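Local atomic coordinates of F21M12.9 protein (Arabidopsis thaliana, PDB entry 3ADG), a protein that binds double-stranded RNA and assists DICER-LIKE 1 in the accurate processing of microRNA precursors in the nucleus, this chain being its first double-stranded RNA-binding domain. Residues A[4-9]-A[59-64]; A[21-26]-A[38-43]. One frame throughout, in Å; residues are numbered along the deposited sequence.

Contact 1 (A[4-9]-A[59-64]); sequences VFKSRL and AEQSAA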
ATOM      1  N   VAL A   4      -8.199  -5.503   5.522  1.00 36.31           N
ATOM      2  CA  VAL A   4      -9.162  -4.819   4.660  1.00 33.76           C
ATOM      3  C   VAL A   4      -8.760  -3.464   4.017  1.00 31.03           C
ATOM      4  O   VAL A   4      -9.567  -2.860   3.326  1.00 30.18           O
ATOM      5  CB  VAL A   4     -10.592  -4.750   5.369  1.00 35.39           C
ATOM      6  CG1 VAL A   4     -10.557  -3.850   6.600  1.00 36.18           C
ATOM      7  CG2 VAL A   4     -11.705  -4.328   4.400  1.00 36.57           C
ATOM      8  N   PHE A   5      -7.516  -3.010   4.205  1.00 28.69           N
ATOM      9  CA  PHE A   5      -7.124  -1.682   3.736  1.00 28.18           C
ATOM     10  C   PHE A   5      -7.112  -1.581   2.203  1.00 27.92           C
ATOM     11  O   PHE A   5      -7.641  -0.615   1.646  1.00 27.92           O
ATOM     12  CB  PHE A   5      -5.795  -1.255   4.355  1.00 28.63           C
ATOM     13  CG  PHE A   5      -5.797  -1.281   5.854  1.00 25.94           C
ATOM     14  CD1 PHE A   5      -4.943  -2.140   6.531  1.00 27.38           C
ATOM     15  CD2 PHE A   5      -6.679  -0.452   6.594  1.00 28.57           C
ATOM     16  CE1 PHE A   5      -4.925  -2.181   7.959  1.00 28.22           C
ATOM     17  CE2 PHE A   5      -6.698  -0.494   8.013  1.00 28.59           C
ATOM     18  CZ  PHE A   5      -5.817  -1.354   8.691  1.00 30.08           C
ATOM     19  N   LYS A   6      -6.570  -2.601   1.517  1.00 28.29           N
ATOM     20  CA  LYS A   6      -6.522  -2.539   0.039  1.00 28.50           C
ATOM     21  C   LYS A   6      -7.917  -2.419  -0.567  1.00 28.73           C
ATOM     22  O   LYS A   6      -8.149  -1.550  -1.394  1.00 28.16           O
ATOM     23  CB  LYS A   6      -5.796  -3.741  -0.571  1.00 29.63           C
ATOM     24  CG  LYS A   6      -4.282  -3.763  -0.287  1.00 30.66           C
ATOM     25  CD  LYS A   6      -3.656  -5.053  -0.840  1.00 29.51           C
ATOM     26  CE  LYS A   6      -3.347  -5.006  -2.344  1.00 32.36           C
ATOM     27  NZ  LYS A   6      -2.705  -6.345  -2.796  1.00 30.55           N
ATOM     28  N   SER A   7      -8.837  -3.273  -0.141  1.00 28.86           N
ATOM     29  CA  SER A   7     -10.207  -3.175  -0.659  1.00 28.18           C
ATOM     30  C   SER A   7     -10.883  -1.806  -0.332  1.00 27.75           C
ATOM     31  O   SER A   7     -11.588  -1.241  -1.187  1.00 27.62           O
ATOM     32  CB  SER A   7     -11.063  -4.383  -0.251  1.00 30.16           C
ATOM     33  OG  SER A   7     -11.123  -4.513   1.150  1.00 30.40           O
ATOM     34  N   ARG A   8     -10.630  -1.249   0.864  1.00 27.29           N
ATOM     35  CA  ARG A   8     -11.257   0.041   1.246  1.00 28.51           C
ATOM     36  C   ARG A   8     -10.710   1.166   0.361  1.00 28.99           C
ATOM     37  O   ARG A   8     -11.427   2.105  -0.012  1.00 30.34           O
ATOM     38  CB  ARG A   8     -10.994   0.374   2.717  1.00 28.67           C
ATOM     39  CG  ARG A   8     -11.802  -0.455   3.671  1.00 30.00           C
ATOM     40  CD  ARG A   8     -11.543   0.051   5.074  1.00 33.09           C
ATOM     41  NE  ARG A   8     -12.159  -0.811   6.068  1.00 39.07           N
ATOM     42  CZ  ARG A   8     -11.688  -0.913   7.307  1.00 38.45           C
ATOM     43  NH1 ARG A   8     -10.636  -0.163   7.661  1.00 38.60           N
ATOM     44  NH2 ARG A   8     -12.270  -1.731   8.175  1.00 38.48           N
ATOM     45  N   LEU A   9      -9.438   1.054  -0.002  1.00 28.50           N
ATOM     46  CA  LEU A   9      -8.818   2.078  -0.835  1.00 29.00           C
ATOM     47  C   LEU A   9      -9.349   1.943  -2.262  1.00 29.74           C
ATOM     48  O   LEU A   9      -9.618   2.942  -2.926  1.00 28.96           O
ATOM     49  CB  LEU A   9      -7.295   1.959  -0.818  1.00 27.78           C
ATOM     50  CG  LEU A   9      -6.532   3.118  -1.447  1.00 29.05           C
ATOM     51  CD1 LEU A   9      -6.772   4.373  -0.641  1.00 29.08           C
ATOM     52  CD2 LEU A   9      -5.037   2.757  -1.489  1.00 30.70           C
ATOM     53  N   ALA A  59       2.946  -5.545   3.314  1.00 26.83           N
ATOM     54  CA  ALA A  59       3.464  -4.217   2.946  1.00 27.89           C
ATOM     55  C   ALA A  59       2.394  -3.406   2.225  1.00 27.80           C
ATOM     56  O   ALA A  59       2.191  -2.231   2.549  1.00 27.90           O
ATOM     57  CB  ALA A  59       4.735  -4.355   2.081  1.00 28.71           C
ATOM     58  N   GLU A  60       1.733  -4.025   1.241  1.00 26.74           N
ATOM     59  CA  GLU A  60       0.715  -3.345   0.448  1.00 27.41           C
ATOM     60  C   GLU A  60      -0.430  -2.900   1.360  1.00 27.64           C
ATOM     61  O   GLU A  60      -0.891  -1.754   1.267  1.00 27.15           O
ATOM     62  CB  GLU A  60       0.213  -4.264  -0.664  1.00 26.74           C
ATOM     63  CG  GLU A  60       1.304  -4.520  -1.710  1.00 24.73           C
ATOM     64  CD  GLU A  60       0.848  -5.501  -2.797  1.00 26.92           C
ATOM     65  OE1 GLU A  60      -0.121  -6.239  -2.559  1.00 27.11           O
ATOM     66  OE2 GLU A  60       1.450  -5.511  -3.889  1.00 31.18           O
ATOM     67  N   GLN A  61      -0.855  -3.791   2.260  1.00 26.84           N
ATOM     68  CA  GLN A  61      -1.894  -3.437   3.213  1.00 26.59           C
ATOM     69  C   GLN A  61      -1.481  -2.229   4.063  1.00 27.65           C
ATOM     70  O   GLN A  61      -2.313  -1.378   4.366  1.00 29.04           O
ATOM     71  CB  GLN A  61      -2.271  -4.604   4.089  1.00 27.94           C
ATOM     72  CG  GLN A  61      -2.983  -5.682   3.317  1.00 25.02           C
ATOM     73  CD  GLN A  61      -4.441  -5.351   2.966  1.00 28.53           C
ATOM     74  OE1 GLN A  61      -4.984  -4.289   3.358  1.00 27.52           O
ATOM     75  NE2 GLN A  61      -5.085  -6.275   2.213  1.00 27.82           N
ATOM     76  N   SER A  62      -0.213  -2.182   4.472  1.00 27.07           N
ATOM     77  CA  SER A  62       0.303  -1.072   5.300  1.00 27.54           C
ATOM     78  C   SER A  62       0.270   0.263   4.496  1.00 27.21           C
ATOM     79  O   SER A  62      -0.150   1.299   5.031  1.00 27.31           O
ATOM     80  CB  SER A  62       1.708  -1.410   5.797  1.00 27.37           C
ATOM     81  OG  SER A  62       2.329  -0.288   6.448  1.00 28.08           O
ATOM     82  N   ALA A  63       0.686   0.195   3.234  1.00 27.41           N
ATOM     83  CA  ALA A  63       0.657   1.349   2.318  1.00 25.98           C
ATOM     84  C   ALA A  63      -0.798   1.860   2.193  1.00 26.17           C
ATOM     85  O   ALA A  63      -1.024   3.089   2.249  1.00 26.61           O
ATOM     86  CB  ALA A  63       1.211   0.972   0.931  1.00 27.04           C
ATOM     87  N   ALA A  64      -1.750   0.927   2.007  1.00 21.33           N
ATOM     88  CA  ALA A  64      -3.179   1.282   1.841  1.00 20.31           C
ATOM     89  C   ALA A  64      -3.698   1.942   3.120  1.00 19.66           C
ATOM     90  O   ALA A  64      -4.389   2.956   3.052  1.00 18.83           O
ATOM     91  CB  ALA A  64      -4.006   0.052   1.476  1.00 21.27           C
TER
HETATM   92  O   HOH W   1      -8.250  -5.846   1.183  1.00 19.71           O
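K6 and Q61 meet where the two helices of the alpha-beta-beta-beta-alpha double-stranded RNA-binding fold pack together, the axes of segments 5-9 and 59-64 passing 8.4 Å apart at 46°. The Q61 side chain bends at its second torsion (chi2 -75°, which places CD), and its amide faces the first turn of helix 5-15. There Q61 OE1 accepts a hydrogen bond from the backbone K6 N at 3.0 Å, the donor standing above the carbonyl plane. OE1 thus takes up an N-H of the helix's first turn, where backbone amides have no carbonyl of a preceding turn to bond. The aliphatic part of K6 crosses the Q61 side chain at about a right angle, with K6 CG and K6 CD each 3.6 Å from Q61 NE2. That amide nitrogen also donates a weak bond to a water, which in turn accepts from S7 N.

Beneath this polar layer the helices come close at A64, whose side chain is only a methyl. A64 CB lies 3.6 Å from F5 CB, and L9 CD2 approaches A64 CB at 4.1 Å. Beyond Q61, K6 bends at chi3 and its ammonium group forms a salt bridge with E60, whose carboxylate is also paired with R56. K6 NZ reaches E60 OE1 at 2.6 Å, arriving from above the carboxylate plane.

Contact 2 (A[21-26]-A[38-43]); sequences PVYEIV and STVILD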
ATOM      1  N   PRO A  21      -5.781   1.929  -7.322  1.00 30.37           N
ATOM      2  CA  PRO A  21      -4.452   2.159  -6.739  1.00 29.91           C
ATOM      3  C   PRO A  21      -3.494   1.121  -7.272  1.00 30.72           C
ATOM      4  O   PRO A  21      -3.865  -0.052  -7.404  1.00 29.81           O
ATOM      5  CB  PRO A  21      -4.657   1.926  -5.230  1.00 30.61           C
ATOM      6  CG  PRO A  21      -6.118   2.145  -4.979  1.00 30.24           C
ATOM      7  CD  PRO A  21      -6.830   1.784  -6.287  1.00 29.47           C
ATOM      8  N   VAL A  22      -2.279   1.548  -7.601  1.00 31.31           N
ATOM      9  CA  VAL A  22      -1.226   0.624  -7.966  1.00 31.47           C
ATOM     10  C   VAL A  22      -0.153   0.563  -6.851  1.00 30.98           C
ATOM     11  O   VAL A  22       0.118   1.545  -6.193  1.00 31.18           O
ATOM     12  CB  VAL A  22      -0.568   0.968  -9.322  1.00 33.35           C
ATOM     13  CG1 VAL A  22       0.245   2.260  -9.277  1.00 33.41           C
ATOM     14  CG2 VAL A  22       0.336  -0.140  -9.718  1.00 35.78           C
ATOM     15  N   TYR A  23       0.469  -0.602  -6.718  1.00 30.52           N
ATOM     16  CA  TYR A  23       1.435  -0.868  -5.682  1.00 29.97           C
ATOM     17  C   TYR A  23       2.819  -1.131  -6.271  1.00 30.02           C
ATOM     18  O   TYR A  23       2.980  -1.974  -7.166  1.00 30.73           O
ATOM     19  CB  TYR A  23       0.970  -2.060  -4.830  1.00 29.47           C
ATOM     20  CG  TYR A  23      -0.297  -1.760  -4.094  1.00 30.87           C
ATOM     21  CD1 TYR A  23      -1.529  -1.880  -4.732  1.00 29.50           C
ATOM     22  CD2 TYR A  23      -0.260  -1.296  -2.765  1.00 30.80           C
ATOM     23  CE1 TYR A  23      -2.722  -1.575  -4.052  1.00 26.54           C
ATOM     24  CE2 TYR A  23      -1.439  -0.998  -2.075  1.00 30.56           C
ATOM     25  CZ  TYR A  23      -2.661  -1.113  -2.740  1.00 29.54           C
ATOM     26  OH  TYR A  23      -3.828  -0.792  -2.092  1.00 30.32           O
ATOM     27  N   GLU A  24       3.809  -0.404  -5.766  1.00 30.40           N
ATOM     28  CA  GLU A  24       5.205  -0.766  -5.987  1.00 31.30           C
ATOM     29  C   GLU A  24       5.644  -1.594  -4.769  1.00 32.29           C
ATOM     30  O   GLU A  24       5.314  -1.247  -3.626  1.00 31.53           O
ATOM     31  CB  GLU A  24       6.074   0.484  -6.114  1.00 31.47           C
ATOM     32  CG  GLU A  24       5.892   1.305  -7.376  1.00 32.47           C
ATOM     33  CD  GLU A  24       6.564   2.661  -7.254  1.00 32.89           C
ATOM     34  OE1 GLU A  24       6.395   3.478  -8.158  1.00 32.81           O
ATOM     35  OE2 GLU A  24       7.254   2.895  -6.230  1.00 34.77           O
ATOM     36  N   ILE A  25       6.312  -2.716  -5.031  1.00 32.89           N
ATOM     37  CA  ILE A  25       6.827  -3.612  -3.994  1.00 33.59           C
ATOM     38  C   ILE A  25       8.364  -3.524  -4.008  1.00 33.06           C
ATOM     39  O   ILE A  25       8.988  -3.744  -5.045  1.00 31.13           O
ATOM     40  CB  ILE A  25       6.386  -5.099  -4.248  1.00 34.69           C
ATOM     41  CG1 ILE A  25       4.842  -5.230  -4.328  1.00 34.70           C
ATOM     42  CG2 ILE A  25       6.983  -6.043  -3.208  1.00 35.22           C
ATOM     43  CD1 ILE A  25       4.338  -6.525  -4.969  1.00 33.97           C
ATOM     44  N   VAL A  26       8.957  -3.194  -2.865  1.00 32.91           N
ATOM     45  CA  VAL A  26      10.404  -3.208  -2.690  1.00 33.48           C
ATOM     46  C   VAL A  26      10.834  -4.369  -1.774  1.00 33.08           C
ATOM     47  O   VAL A  26      10.278  -4.582  -0.684  1.00 33.51           O
ATOM     48  CB  VAL A  26      10.957  -1.833  -2.171  1.00 33.42           C
ATOM     49  CG1 VAL A  26      12.445  -1.941  -1.756  1.00 33.25           C
ATOM     50  CG2 VAL A  26      10.802  -0.779  -3.255  1.00 35.76           C
ATOM     51  N   SER A  38       6.184  -1.148   0.706  1.00 28.74           N
ATOM     52  CA  SER A  38       5.389  -0.865  -0.488  1.00 29.50           C
ATOM     53  C   SER A  38       5.019   0.616  -0.552  1.00 29.47           C
ATOM     54  O   SER A  38       4.861   1.278   0.472  1.00 29.19           O
ATOM     55  CB  SER A  38       4.125  -1.740  -0.524  1.00 29.78           C
ATOM     56  OG  SER A  38       3.303  -1.394  -1.619  1.00 30.93           O
ATOM     57  N   THR A  39       4.875   1.111  -1.770  1.00 29.30           N
ATOM     58  CA  THR A  39       4.342   2.428  -2.023  1.00 28.98           C
ATOM     59  C   THR A  39       3.103   2.185  -2.834  1.00 28.57           C
ATOM     60  O   THR A  39       3.153   1.415  -3.806  1.00 28.76           O
ATOM     61  CB  THR A  39       5.317   3.320  -2.827  1.00 28.71           C
ATOM     62  OG1 THR A  39       6.545   3.457  -2.108  1.00 30.61           O
ATOM     63  CG2 THR A  39       4.701   4.737  -3.079  1.00 30.76           C
ATOM     64  N   VAL A  40       1.999   2.775  -2.390  1.00 27.99           N
ATOM     65  CA  VAL A  40       0.757   2.812  -3.163  1.00 29.04           C
ATOM     66  C   VAL A  40       0.656   4.168  -3.835  1.00 29.20           C
ATOM     67  O   VAL A  40       0.926   5.221  -3.208  1.00 30.59           O
ATOM     68  CB  VAL A  40      -0.547   2.440  -2.348  1.00 27.92           C
ATOM     69  CG1 VAL A  40      -0.873   3.468  -1.275  1.00 29.97           C
ATOM     70  CG2 VAL A  40      -1.769   2.240  -3.295  1.00 28.47           C
ATOM     71  N   ILE A  41       0.251   4.135  -5.102  1.00 30.01           N
ATOM     72  CA  ILE A  41       0.089   5.329  -5.891  1.00 30.92           C
ATOM     73  C   ILE A  41      -1.380   5.481  -6.298  1.00 31.91           C
ATOM     74  O   ILE A  41      -1.956   4.600  -6.960  1.00 31.55           O
ATOM     75  CB  ILE A  41       1.028   5.333  -7.114  1.00 31.16           C
ATOM     76  CG1 ILE A  41       2.487   5.124  -6.664  1.00 32.22           C
ATOM     77  CG2 ILE A  41       0.883   6.629  -7.896  1.00 31.27           C
ATOM     78  CD1 ILE A  41       3.036   3.664  -6.842  1.00 32.36           C
ATOM     79  N   LEU A  42      -1.964   6.600  -5.876  1.00 32.20           N
ATOM     80  CA  LEU A  42      -3.373   6.910  -6.132  1.00 33.78           C
ATOM     81  C   LEU A  42      -3.516   8.374  -6.521  1.00 33.75           C
ATOM     82  O   LEU A  42      -3.022   9.262  -5.826  1.00 33.40           O
ATOM     83  CB  LEU A  42      -4.240   6.591  -4.888  1.00 33.67           C
ATOM     84  CG  LEU A  42      -5.736   6.945  -5.014  1.00 34.61           C
ATOM     85  CD1 LEU A  42      -6.449   6.083  -6.084  1.00 36.99           C
ATOM     86  CD2 LEU A  42      -6.420   6.903  -3.640  1.00 35.66           C
ATOM     87  N   ASP A  43      -4.188   8.627  -7.641  1.00 34.35           N
ATOM     88  CA  ASP A  43      -4.404  10.007  -8.106  1.00 35.27           C
ATOM     89  C   ASP A  43      -3.088  10.797  -8.096  1.00 34.94           C
ATOM     90  O   ASP A  43      -3.057  11.943  -7.637  1.00 35.71           O
ATOM     91  CB  ASP A  43      -5.460  10.698  -7.226  1.00 35.78           C
ATOM     92  CG  ASP A  43      -6.027  11.970  -7.862  1.00 37.00           C
ATOM     93  OD1 ASP A  43      -6.010  12.088  -9.106  1.00 35.14           O
ATOM     94  OD2 ASP A  43      -6.500  12.843  -7.102  1.00 38.98           O
TER
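Y23 and V40 face each other as a non-hydrogen-bonded pair in the antiparallel hairpin of strands 22-28 and 35-42, part of the three-stranded sheet of the double-stranded RNA-binding domain. The Y23 side chain sets off beside that of V40 and points the same way. Y23 CB is 4.0 Å from S38 OG. CG stands beside the backbone N, anti to the carbonyl carbon (chi1 -64°), and from there the CD2 edge of the ring meets S38 OG, which lies near the ring plane. Y23 CE2 and Y23 CZ are each 3.5 Å from V40 CG2, and this methyl sits over one ring face in a CH-pi contact, 3.7 Å from the centroid. At the tip, Y23 OH is 3.9 Å from V40 CG2. V40 CG2 is also pressed against P21 CB at 3.5 Å, a tight fit. An alanine in place of Y23 would probably leave the V40 methyl without the ring it packs on and S38 OG without the ring edge beside it.

The flanking pairs V22-I41 and E24-T39 are hydrogen-bonded, each by two backbone bonds. E24 O is gripped twice, by T39 N and, from the opposite face of its plane, by S38 OG, which lies 2.8 Å from E24 O. On the other side of the sheet the extended E24 side chain crosses I41, whose CD1 lies 3.6 Å from E24 OE1, while E24 OE2 makes a salt bridge with R46 of strand 45-48. Strand 35-42 runs between strands 22-28 and 45-48, and on the Y23 side the helices close over the sheet: E60 of helix 56-71 packs on the ring of Y23, A64 of that helix and L9 of helix 5-15 lie against its hydroxyl, and K6 makes a cation-pi contact.

How the contacts relate
The centres of contacts 1 and 2 lie about 10 Å apart, each about 5 Å from the centre of the chain; contact 1 lies in the helical layer and contact 2 in the sheet beneath it, both near the middle of the domain. Contact 1 ties the first helix, 5-15, to the last, 56-71; contact 2 pairs the first two strands, which follow helix 5-15 and fall between the two segments of contact 1. The layers touch directly: K6 CG lies 3.5 Å from Y23 OH, and A63 O is the same distance from V40 CG1. Contact 1 brings the first and last helices together, and the Y23-V40 face of the sheet packs against both, giving one compact RNA-binding domain.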